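PDB 2Z8F: galacto-N-biose/lacto-N-biose I transporter substrate-binding protein from Bifidobacterium longum, which binds lacto-N-biose I, galacto-N-biose and, as here, lacto-N-tetraose, probably delivering such sugars to an ABC transporter for uptake. Local coordinates for residues Gly179-Ile182 and Ser183-Gly187; Lys210-Ala213 and Asp214-Gln218; Ser368-Ala371 and Ala372-Glu376. All coordinates share one frame; numbering follows the deposited sequence.

Contact 1. Residues Gly179-Ile182 and Ser183-Gly187. With GAL (beta-D-galactopyranose), chain C; NAG (2-acetamido-2-deoxy-beta-D-glucopyranose), chain B.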
ATOM      1  N   GLY A 179      -9.249   4.480  -3.561  1.00 16.14           N
ATOM      2  CA  GLY A 179      -8.171   5.494  -3.619  1.00 16.56           C
ATOM      3  C   GLY A 179      -6.742   4.945  -3.627  1.00 17.40           C
ATOM      4  O   GLY A 179      -5.802   5.673  -3.991  1.00 19.51           O
ATOM      5  N   ASN A 180      -6.576   3.693  -3.170  1.00 17.07           N
ATOM      6  CA  ASN A 180      -5.250   3.053  -3.036  1.00 17.63           C
ATOM      7  C   ASN A 180      -5.065   1.934  -4.058  1.00 17.66           C
ATOM      8  O   ASN A 180      -4.060   1.899  -4.785  1.00 18.55           O
ATOM      9  CB  ASN A 180      -5.045   2.504  -1.598  1.00 18.25           C
ATOM     10  CG  ASN A 180      -5.387   3.524  -0.543  1.00 20.40           C
ATOM     11  OD1 ASN A 180      -4.958   4.675  -0.619  1.00 20.42           O
ATOM     12  ND2 ASN A 180      -6.170   3.107   0.466  1.00 19.79           N
ATOM     13  N   MET A 181      -6.029   1.002  -4.100  1.00 16.89           N
ATOM     14  CA  MET A 181      -5.966  -0.138  -5.014  1.00 16.11           C
ATOM     15  C   MET A 181      -6.299   0.276  -6.433  1.00 16.30           C
ATOM     16  O   MET A 181      -5.561  -0.056  -7.378  1.00 16.31           O
ATOM     17  CB  MET A 181      -6.889  -1.272  -4.555  1.00 16.96           C
ATOM     18  CG  MET A 181      -7.015  -2.428  -5.545  1.00 17.58           C
ATOM     19  SD  MET A 181      -8.051  -3.763  -4.888  1.00 22.05           S
ATOM     20  CE  MET A 181      -6.968  -4.450  -3.613  1.00 20.20           C
ATOM     21  N   ILE A 182      -7.428   0.967  -6.607  1.00 15.25           N
ATOM     22  CA  ILE A 182      -7.853   1.311  -7.986  1.00 15.56           C
ATOM     23  C   ILE A 182      -6.944   2.357  -8.622  1.00 15.99           C
ATOM     24  O   ILE A 182      -6.642   2.278  -9.832  1.00 16.07           O
ATOM     25  CB  ILE A 182      -9.386   1.606  -8.068  1.00 15.68           C
ATOM     26  CG1 ILE A 182     -10.129   0.270  -8.043  1.00 15.77           C
ATOM     27  CG2 ILE A 182      -9.727   2.283  -9.397  1.00 16.50           C
ATOM     28  CD1 ILE A 182     -11.687   0.418  -7.900  1.00 18.60           C
ATOM     29  N   SER A 183      -6.493   3.330  -7.834  1.00 16.72           N
ATOM     30  CA  SER A 183      -5.475   4.275  -8.309  1.00 16.76           C
ATOM     31  C   SER A 183      -4.211   3.515  -8.744  1.00 17.18           C
ATOM     32  O   SER A 183      -3.632   3.791  -9.808  1.00 17.55           O
ATOM     33  CB  SER A 183      -5.117   5.312  -7.236  1.00 17.87           C
ATOM     34  OG  SER A 183      -4.509   4.707  -6.109  1.00 17.02           O
ATOM     35  N   GLY A 184      -3.817   2.515  -7.962  1.00 16.99           N
ATOM     36  CA  GLY A 184      -2.601   1.759  -8.292  1.00 15.85           C
ATOM     37  C   GLY A 184      -2.773   0.951  -9.577  1.00 15.46           C
ATOM     38  O   GLY A 184      -1.851   0.880 -10.404  1.00 15.69           O
ATOM     39  N   LEU A 185      -3.938   0.328  -9.760  1.00 15.46           N
ATOM     40  CA  LEU A 185      -4.210  -0.466 -10.978  1.00 15.35           C
ATOM     41  C   LEU A 185      -4.211   0.429 -12.209  1.00 16.31           C
ATOM     42  O   LEU A 185      -3.582   0.108 -13.226  1.00 16.09           O
ATOM     43  CB  LEU A 185      -5.554  -1.185 -10.840  1.00 16.42           C
ATOM     44  CG  LEU A 185      -5.567  -2.247  -9.720  1.00 13.96           C
ATOM     45  CD1 LEU A 185      -6.997  -2.721  -9.591  1.00 15.65           C
ATOM     46  CD2 LEU A 185      -4.674  -3.428 -10.083  1.00 14.94           C
ATOM     47  N   ALA A 186      -4.911   1.560 -12.120  1.00 16.32           N
ATOM     48  CA  ALA A 186      -4.900   2.522 -13.231  1.00 17.13           C
ATOM     49  C   ALA A 186      -3.490   3.074 -13.471  1.00 17.52           C
ATOM     50  O   ALA A 186      -3.034   3.189 -14.622  1.00 18.21           O
ATOM     51  CB  ALA A 186      -5.884   3.642 -12.960  1.00 17.59           C
ATOM     52  N   GLY A 187      -2.770   3.336 -12.380  1.00 17.08           N
ATOM     53  CA  GLY A 187      -1.443   3.984 -12.407  1.00 17.63           C
ATOM     54  C   GLY A 187      -0.340   3.105 -12.962  1.00 18.06           C
ATOM     55  O   GLY A 187       0.748   3.603 -13.331  1.00 19.62           O
TER
HETATM   56  C1  GAL C   2      -8.931   4.330   3.818  1.00 22.12           C
HETATM   57  C2  GAL C   2      -7.455   3.962   4.036  1.00 19.52           C
HETATM   58  C3  GAL C   2      -7.213   2.466   4.182  1.00 17.69           C
HETATM   59  C4  GAL C   2      -8.195   1.847   5.182  1.00 20.80           C
HETATM   60  C5  GAL C   2      -9.625   2.259   4.819  1.00 22.18           C
HETATM   61  C6  GAL C   2     -10.652   1.765   5.837  1.00 24.46           C
HETATM   62  O2  GAL C   2      -6.732   4.469   2.944  1.00 21.11           O
HETATM   63  O3  GAL C   2      -5.837   2.392   4.562  1.00 18.45           O
HETATM   64  O4  GAL C   2      -7.876   2.400   6.433  1.00 22.10           O
HETATM   65  O5  GAL C   2      -9.723   3.661   4.772  1.00 22.28           O
HETATM   66  O6  GAL C   2     -11.936   2.218   5.394  1.00 26.92           O
HETATM   67  C1  NAG B   3      -5.252   1.083   4.605  1.00 17.18           C
HETATM   68  C2  NAG B   3      -3.738   1.279   4.511  1.00 15.61           C
HETATM   69  C3  NAG B   3      -2.914   0.023   4.825  1.00 15.90           C
HETATM   70  C4  NAG B   3      -3.448  -0.646   6.124  1.00 16.84           C
HETATM   71  C5  NAG B   3      -4.959  -0.850   5.955  1.00 17.88           C
HETATM   72  C6  NAG B   3      -5.560  -1.645   7.118  1.00 21.08           C
HETATM   73  C7  NAG B   3      -2.747   2.891   3.016  1.00 16.02           C
HETATM   74  C8  NAG B   3      -2.472   3.276   1.587  1.00 16.90           C
HETATM   75  N2  NAG B   3      -3.431   1.770   3.154  1.00 16.83           N
HETATM   76  O3  NAG B   3      -1.598   0.552   4.916  1.00 15.72           O
HETATM   77  O4  NAG B   3      -2.835  -1.902   6.274  1.00 19.40           O
HETATM   78  O5  NAG B   3      -5.553   0.430   5.831  1.00 18.68           O
HETATM   79  O6  NAG B   3      -5.448  -0.875   8.289  1.00 21.50           O
HETATM   80  O7  NAG B   3      -2.311   3.597   3.926  1.00 17.59           O
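Ser183 reaches back along its own helix to Gly179: its OG donates to Gly179 O at 2.7 Å, one turn earlier. With chi1 at 65°, OG sits between the backbone N and the carbonyl carbon, folded over the preceding turn, and it also lies 3.1 Å from Asn180 O. The approach to Gly179 is from above the carbonyl plane, with a C=O...OG angle of only 113°. This side-chain bond occurs where the helix has a wider pi-type turn at 179-182, and it gives the buried hydroxyl a partner. Ile182 contributes its carbonyl, which accepts from Ala186 N at 3.0 Å, while its side chain is directed at neighbouring helices. Leu185 pairs with Met181 one turn back. Its N donates to Met181 O at 2.9 Å, its CG comes within 3.2 Å of the same oxygen, and its CD1 meets Met181 CG at 4.1 Å, the two side chains running side by side in the same direction. Asn180 turns instead to the bound glycan: ND2 donates to O2 of the galactose at 2.9 Å in a fairly straight bond, and OD1 lies 3.6 Å from the acetamido methyl C8 of the N-acetylglucosamine. Glu177 accepts a second bond from ND2, helping to fix the amide. Replacing Asn180 by alanine removes the amide, and the galactose O2 would probably lose this donor and Glu177 its partner, with a gap beside the acetamido methyl. The helix is wedged among others of the solute-binding fold: Ile182 and Ala186 pack on Phe392 of helix 389-405 and on Thr212 of helix 207-221, Leu185 touches Tyr216 of that same helix, and Ser183 faces Met374 of helix 367-380.

Contact 2. Residues Lys210-Ala213 and Asp214-Gln218; sequences KATA and DFYQQ
Similar first torsions, chi1 -64° in Thr212 and -75° in Tyr216, lay these two side chains next to each other one helical turn apart, pointing the same way. In Thr212 this places the methyl CG2 opposite the backbone N and beside the tyrosine ring, where it meets both CD1 and CE1 of Tyr216 at 4.1 Å. The ring also passes obliquely by the backbone, with Tyr216 CD1 3.5 Å from Thr212 O. That same carbonyl accepts from Tyr216 N at 3.1 Å in an almost straight bond (N-H...O 175°), so polar and apolar contacts tie the same two residues. From the next position, Phe215 brings its CD2 over the centre of one face of the Tyr216 ring, 4.1 Å above the plane. Ala213 O takes Gln217 N at 2.8 Å, continuing the ladder of alpha-helical bonds; the Gln217 amide is held at both ends, OE1 by Val388 N and NE2 by Asp221. The threonine hydroxyl is held by Gly208 O, a turn earlier in the helix. Lys210 and Asp214 mark the exposed flank. On the buried flank, Thr212 and Tyr216 lie against Ile182 of helix 178-187, Thr212 and Ala213 meet Phe392 of helix 389-405, and Phe215 joins an aromatic cluster with Phe278, Trp277 and Phe156, the last from helix 153-165.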
ATOM      1  N   LYS A 210      -9.350   4.351 -17.886  1.00 15.84           N
ATOM      2  CA  LYS A 210     -10.473   3.875 -18.676  1.00 16.62           C
ATOM      3  C   LYS A 210     -10.611   2.345 -18.729  1.00 15.68           C
ATOM      4  O   LYS A 210     -11.713   1.798 -18.593  1.00 15.98           O
ATOM      5  CB  LYS A 210     -10.370   4.487 -20.077  1.00 16.81           C
ATOM      6  CG  LYS A 210     -10.534   5.983 -20.036  1.00 18.12           C
ATOM      7  CD  LYS A 210     -10.409   6.560 -21.455  1.00 23.74           C
ATOM      8  CE  LYS A 210     -10.289   8.077 -21.412  1.00 27.23           C
ATOM      9  NZ  LYS A 210     -11.618   8.736 -21.275  1.00 34.58           N
ATOM     10  N   ALA A 211      -9.479   1.644 -18.858  1.00 16.16           N
ATOM     11  CA  ALA A 211      -9.473   0.199 -18.970  1.00 15.96           C
ATOM     12  C   ALA A 211      -9.864  -0.404 -17.621  1.00 16.17           C
ATOM     13  O   ALA A 211     -10.599  -1.380 -17.567  1.00 16.95           O
ATOM     14  CB  ALA A 211      -8.081  -0.275 -19.396  1.00 17.45           C
ATOM     15  N   THR A 212      -9.364   0.215 -16.561  1.00 15.66           N
ATOM     16  CA  THR A 212      -9.657  -0.228 -15.172  1.00 16.06           C
ATOM     17  C   THR A 212     -11.152  -0.070 -14.881  1.00 16.75           C
ATOM     18  O   THR A 212     -11.818  -1.003 -14.369  1.00 16.92           O
ATOM     19  CB  THR A 212      -8.799   0.556 -14.170  1.00 15.88           C
ATOM     20  OG1 THR A 212      -7.406   0.252 -14.378  1.00 17.05           O
ATOM     21  CG2 THR A 212      -9.146   0.157 -12.735  1.00 14.35           C
ATOM     22  N   ALA A 213     -11.711   1.072 -15.261  1.00 16.65           N
ATOM     23  CA  ALA A 213     -13.149   1.294 -15.079  1.00 17.28           C
ATOM     24  C   ALA A 213     -13.968   0.251 -15.823  1.00 17.65           C
ATOM     25  O   ALA A 213     -14.911  -0.307 -15.297  1.00 18.30           O
ATOM     26  CB  ALA A 213     -13.548   2.707 -15.545  1.00 16.82           C
ATOM     27  N   ASP A 214     -13.597  -0.018 -17.070  1.00 17.92           N
ATOM     28  CA  ASP A 214     -14.343  -0.963 -17.896  1.00 18.27           C
ATOM     29  C   ASP A 214     -14.322  -2.373 -17.305  1.00 17.82           C
ATOM     30  O   ASP A 214     -15.340  -3.050 -17.270  1.00 18.25           O
ATOM     31  CB  ASP A 214     -13.745  -0.955 -19.306  1.00 18.23           C
ATOM     32  CG  ASP A 214     -14.527  -1.803 -20.304  1.00 20.84           C
ATOM     33  OD1 ASP A 214     -15.782  -1.721 -20.363  1.00 25.32           O
ATOM     34  OD2 ASP A 214     -13.857  -2.537 -21.098  1.00 25.18           O
ATOM     35  N   PHE A 215     -13.164  -2.785 -16.778  1.00 17.27           N
ATOM     36  CA  PHE A 215     -13.021  -4.105 -16.176  1.00 16.96           C
ATOM     37  C   PHE A 215     -13.988  -4.234 -14.995  1.00 16.73           C
ATOM     38  O   PHE A 215     -14.800  -5.156 -14.968  1.00 17.67           O
ATOM     39  CB  PHE A 215     -11.584  -4.297 -15.717  1.00 17.02           C
ATOM     40  CG  PHE A 215     -11.304  -5.646 -15.051  1.00 17.86           C
ATOM     41  CD1 PHE A 215     -11.245  -6.824 -15.806  1.00 19.16           C
ATOM     42  CD2 PHE A 215     -11.093  -5.718 -13.673  1.00 18.71           C
ATOM     43  CE1 PHE A 215     -10.952  -8.056 -15.203  1.00 20.79           C
ATOM     44  CE2 PHE A 215     -10.799  -6.953 -13.042  1.00 18.48           C
ATOM     45  CZ  PHE A 215     -10.735  -8.116 -13.809  1.00 19.31           C
ATOM     46  N   TYR A 216     -13.929  -3.292 -14.056  1.00 16.74           N
ATOM     47  CA  TYR A 216     -14.804  -3.399 -12.876  1.00 16.92           C
ATOM     48  C   TYR A 216     -16.267  -3.181 -13.242  1.00 17.50           C
ATOM     49  O   TYR A 216     -17.136  -3.814 -12.646  1.00 18.83           O
ATOM     50  CB  TYR A 216     -14.369  -2.484 -11.723  1.00 16.85           C
ATOM     51  CG  TYR A 216     -13.124  -3.012 -10.998  1.00 17.73           C
ATOM     52  CD1 TYR A 216     -11.874  -2.431 -11.214  1.00 18.22           C
ATOM     53  CD2 TYR A 216     -13.213  -4.097 -10.120  1.00 19.36           C
ATOM     54  CE1 TYR A 216     -10.704  -2.935 -10.585  1.00 19.60           C
ATOM     55  CE2 TYR A 216     -12.071  -4.588  -9.459  1.00 19.97           C
ATOM     56  CZ  TYR A 216     -10.827  -4.004  -9.691  1.00 20.46           C
ATOM     57  OH  TYR A 216      -9.694  -4.497  -9.044  1.00 21.91           O
ATOM     58  N   GLN A 217     -16.527  -2.308 -14.226  1.00 17.98           N
ATOM     59  CA  GLN A 217     -17.906  -2.042 -14.629  1.00 18.37           C
ATOM     60  C   GLN A 217     -18.554  -3.322 -15.141  1.00 18.65           C
ATOM     61  O   GLN A 217     -19.677  -3.646 -14.764  1.00 19.67           O
ATOM     62  CB  GLN A 217     -17.978  -0.946 -15.708  1.00 18.77           C
ATOM     63  CG  GLN A 217     -19.419  -0.485 -15.966  1.00 20.00           C
ATOM     64  CD  GLN A 217     -19.999   0.243 -14.760  1.00 19.67           C
ATOM     65  OE1 GLN A 217     -19.548   1.330 -14.418  1.00 22.09           O
ATOM     66  NE2 GLN A 217     -21.011  -0.354 -14.109  1.00 21.91           N
ATOM     67  N   GLN A 218     -17.855  -4.026 -16.039  1.00 18.12           N
ATOM     68  CA  GLN A 218     -18.388  -5.259 -16.618  1.00 19.47           C
ATOM     69  C   GLN A 218     -18.604  -6.319 -15.538  1.00 19.27           C
ATOM     70  O   GLN A 218     -19.626  -6.996 -15.553  1.00 20.07           O
ATOM     71  CB  GLN A 218     -17.497  -5.811 -17.727  1.00 20.20           C
ATOM     72  CG  GLN A 218     -17.469  -4.931 -18.962  1.00 20.99           C
ATOM     73  CD  GLN A 218     -16.861  -5.618 -20.174  1.00 21.90           C
ATOM     74  OE1 GLN A 218     -16.027  -5.032 -20.882  1.00 28.01           O
ATOM     75  NE2 GLN A 218     -17.254  -6.852 -20.411  1.00 20.49           N
TER

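Contact 3. Residues Ser368-Ala371 and Ala372-Glu376; sequences SAVA and AKMNE. With BGC (beta-D-glucopyranose), chain D.
Ala372 sits one turn after Ser368 in an alpha helix of the periplasmic-binding-protein fold, and together they form a sugar-facing ridge. Ser368 O takes two donors: Ala372 N at 2.9 Å within the helix, and O6 of the bound glucose, also at 2.9 Å. The small methyl groups let the ring come close to the backbone: Ala372 CB lies 3.4 Å from the glucose O5, and Ala371 CB faces its C6. A turn on, Asn375 passes ND2 by the sugar C4 at 3.7 Å, while its OD1 probably accepts from Gly179 N of helix 178-187, which helps to fix the rotation of the amide. The Ser368 hydroxyl is bound to Glu87 rather than to the glycan. The side of the helix away from the sugar is tightly packed and largely apolar in its own side chains. Met374 N donates to Val370 O at 2.8 Å, and its CG rests 3.2 Å from that same oxygen. The chain then bends at chi3 (69°), with SD 4.2 Å from Val370 CG1 and the tip leading away from the preceding turn. Trp192 lies against Met374, and Ile391 and Ser399 of helix 389-405 cover Met374 and Val370, so this half of the turn is buried. The loose part is the charged flank. Lys373 bonds through its backbone N to Ala369 O, but its side chain leaves the turn: CG stands opposite the backbone N (chi1 -173°), a kink at chi2 follows, and the outer chain is extended. There it joins the exposed Glu376 in a salt bridge three residues on, NZ meeting OE1 at 2.7 Å almost in line with the carboxylate C-O bond.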
ATOM      1  N   SER A 368      -4.728  12.631  -0.308  1.00 17.75           N
ATOM      2  CA  SER A 368      -5.686  12.064   0.633  1.00 18.77           C
ATOM      3  C   SER A 368      -7.136  12.442   0.312  1.00 18.20           C
ATOM      4  O   SER A 368      -8.048  11.621   0.483  1.00 18.31           O
ATOM      5  CB  SER A 368      -5.312  12.489   2.049  1.00 18.99           C
ATOM      6  OG  SER A 368      -5.520  13.876   2.226  1.00 20.71           O
ATOM      7  N   ALA A 369      -7.337  13.678  -0.153  1.00 18.73           N
ATOM      8  CA  ALA A 369      -8.663  14.156  -0.560  1.00 18.09           C
ATOM      9  C   ALA A 369      -9.120  13.471  -1.835  1.00 18.07           C
ATOM     10  O   ALA A 369     -10.306  13.229  -2.020  1.00 18.01           O
ATOM     11  CB  ALA A 369      -8.646  15.682  -0.762  1.00 18.81           C
ATOM     12  N   VAL A 370      -8.181  13.215  -2.748  1.00 17.62           N
ATOM     13  CA  VAL A 370      -8.504  12.471  -3.952  1.00 17.28           C
ATOM     14  C   VAL A 370      -8.934  11.052  -3.628  1.00 17.21           C
ATOM     15  O   VAL A 370      -9.951  10.568  -4.120  1.00 17.86           O
ATOM     16  CB  VAL A 370      -7.328  12.488  -4.937  1.00 16.98           C
ATOM     17  CG1 VAL A 370      -7.736  11.841  -6.242  1.00 18.85           C
ATOM     18  CG2 VAL A 370      -6.882  13.929  -5.125  1.00 15.96           C
ATOM     19  N   ALA A 371      -8.153  10.376  -2.789  1.00 16.71           N
ATOM     20  CA  ALA A 371      -8.499   9.035  -2.370  1.00 16.52           C
ATOM     21  C   ALA A 371      -9.859   8.994  -1.655  1.00 16.79           C
ATOM     22  O   ALA A 371     -10.662   8.081  -1.898  1.00 18.56           O
ATOM     23  CB  ALA A 371      -7.382   8.483  -1.488  1.00 16.95           C
ATOM     24  N   ALA A 372     -10.122   9.998  -0.819  1.00 17.54           N
ATOM     25  CA  ALA A 372     -11.407  10.105  -0.124  1.00 17.58           C
ATOM     26  C   ALA A 372     -12.566  10.184  -1.126  1.00 17.93           C
ATOM     27  O   ALA A 372     -13.558   9.447  -1.008  1.00 18.00           O
ATOM     28  CB  ALA A 372     -11.404  11.307   0.819  1.00 18.32           C
ATOM     29  N   LYS A 373     -12.408  11.033  -2.144  1.00 17.97           N
ATOM     30  CA  LYS A 373     -13.447  11.213  -3.177  1.00 18.27           C
ATOM     31  C   LYS A 373     -13.607   9.942  -3.990  1.00 17.75           C
ATOM     32  O   LYS A 373     -14.725   9.532  -4.291  1.00 17.29           O
ATOM     33  CB  LYS A 373     -13.115  12.380  -4.124  1.00 18.38           C
ATOM     34  CG  LYS A 373     -14.276  12.675  -5.092  1.00 20.75           C
ATOM     35  CD  LYS A 373     -15.386  13.343  -4.302  1.00 25.63           C
ATOM     36  CE  LYS A 373     -16.697  13.314  -5.002  1.00 31.44           C
ATOM     37  NZ  LYS A 373     -17.647  14.056  -4.123  1.00 32.25           N
ATOM     38  N   MET A 374     -12.478   9.314  -4.349  1.00 17.16           N
ATOM     39  CA  MET A 374     -12.518   8.049  -5.078  1.00 16.59           C
ATOM     40  C   MET A 374     -13.318   6.973  -4.357  1.00 17.08           C
ATOM     41  O   MET A 374     -14.133   6.291  -4.967  1.00 16.25           O
ATOM     42  CB  MET A 374     -11.092   7.558  -5.421  1.00 17.03           C
ATOM     43  CG  MET A 374     -10.401   8.428  -6.499  1.00 15.37           C
ATOM     44  SD  MET A 374      -8.736   7.775  -6.808  1.00 17.40           S
ATOM     45  CE  MET A 374      -9.081   6.275  -7.600  1.00 15.48           C
ATOM     46  N   ASN A 375     -13.119   6.862  -3.043  1.00 16.88           N
ATOM     47  CA  ASN A 375     -13.854   5.889  -2.248  1.00 17.46           C
ATOM     48  C   ASN A 375     -15.361   6.194  -2.195  1.00 17.14           C
ATOM     49  O   ASN A 375     -16.179   5.290  -2.306  1.00 18.31           O
ATOM     50  CB  ASN A 375     -13.317   5.886  -0.824  1.00 16.29           C
ATOM     51  CG  ASN A 375     -11.982   5.139  -0.682  1.00 20.22           C
ATOM     52  OD1 ASN A 375     -11.311   4.792  -1.672  1.00 18.89           O
ATOM     53  ND2 ASN A 375     -11.620   4.853   0.574  1.00 23.35           N
ATOM     54  N   GLU A 376     -15.703   7.456  -2.013  1.00 18.06           N
ATOM     55  CA  GLU A 376     -17.098   7.878  -1.982  1.00 19.24           C
ATOM     56  C   GLU A 376     -17.780   7.546  -3.300  1.00 19.70           C
ATOM     57  O   GLU A 376     -18.855   6.957  -3.336  1.00 20.24           O
ATOM     58  CB  GLU A 376     -17.141   9.364  -1.745  1.00 20.60           C
ATOM     59  CG  GLU A 376     -18.551   9.924  -1.554  1.00 24.72           C
ATOM     60  CD  GLU A 376     -18.511  11.417  -1.432  1.00 28.96           C
ATOM     61  OE1 GLU A 376     -18.498  12.100  -2.467  1.00 30.92           O
ATOM     62  OE2 GLU A 376     -18.493  11.917  -0.292  1.00 33.21           O
TER
HETATM   63  C2  BGC D   1     -12.362   7.412   4.253  1.00 30.46           C
HETATM   64  C3  BGC D   1     -11.248   6.426   4.604  1.00 29.88           C
HETATM   65  C4  BGC D   1     -10.120   6.416   3.542  1.00 26.98           C
HETATM   66  C5  BGC D   1      -9.719   7.863   3.213  1.00 27.80           C
HETATM   67  C6  BGC D   1      -8.655   8.028   2.122  1.00 27.20           C
HETATM   68  C1  BGC D   1     -11.786   8.771   3.911  1.00 28.66           C
HETATM   69  O1  BGC D   1     -12.866   9.588   3.518  1.00 29.58           O
HETATM   70  O2  BGC D   1     -13.262   7.558   5.343  1.00 31.31           O
HETATM   71  O3  BGC D   1     -11.847   5.157   4.732  1.00 33.65           O
HETATM   72  O4  BGC D   1      -8.973   5.736   4.041  1.00 23.46           O
HETATM   73  O5  BGC D   1     -10.857   8.633   2.836  1.00 26.92           O
HETATM   74  O6  BGC D   1      -8.074   9.318   2.280  1.00 28.96           O

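Overall arrangement
The three contacts lie on helices 178-187, 207-221 and 367-380, with contact 1 between the other two: its centre is about 11 Å from that of contact 3 and about 12 Å from that of contact 2, whereas the centres of contacts 2 and 3 are about 18 Å apart and their nearest atoms about 8 Å, without touching. Contact 1 meets contact 3 through the probable hydrogen bond from Gly179 N to Asn375 OD1, 2.8 Å long, and meets contact 2 by packing, Leu185 CD1 lying 3.3 Å from Tyr216 OH. Contacts 1 and 3 line the glycan pocket at adjoining sugars, the galactose and the glucose, while contact 2 packs behind contact 1.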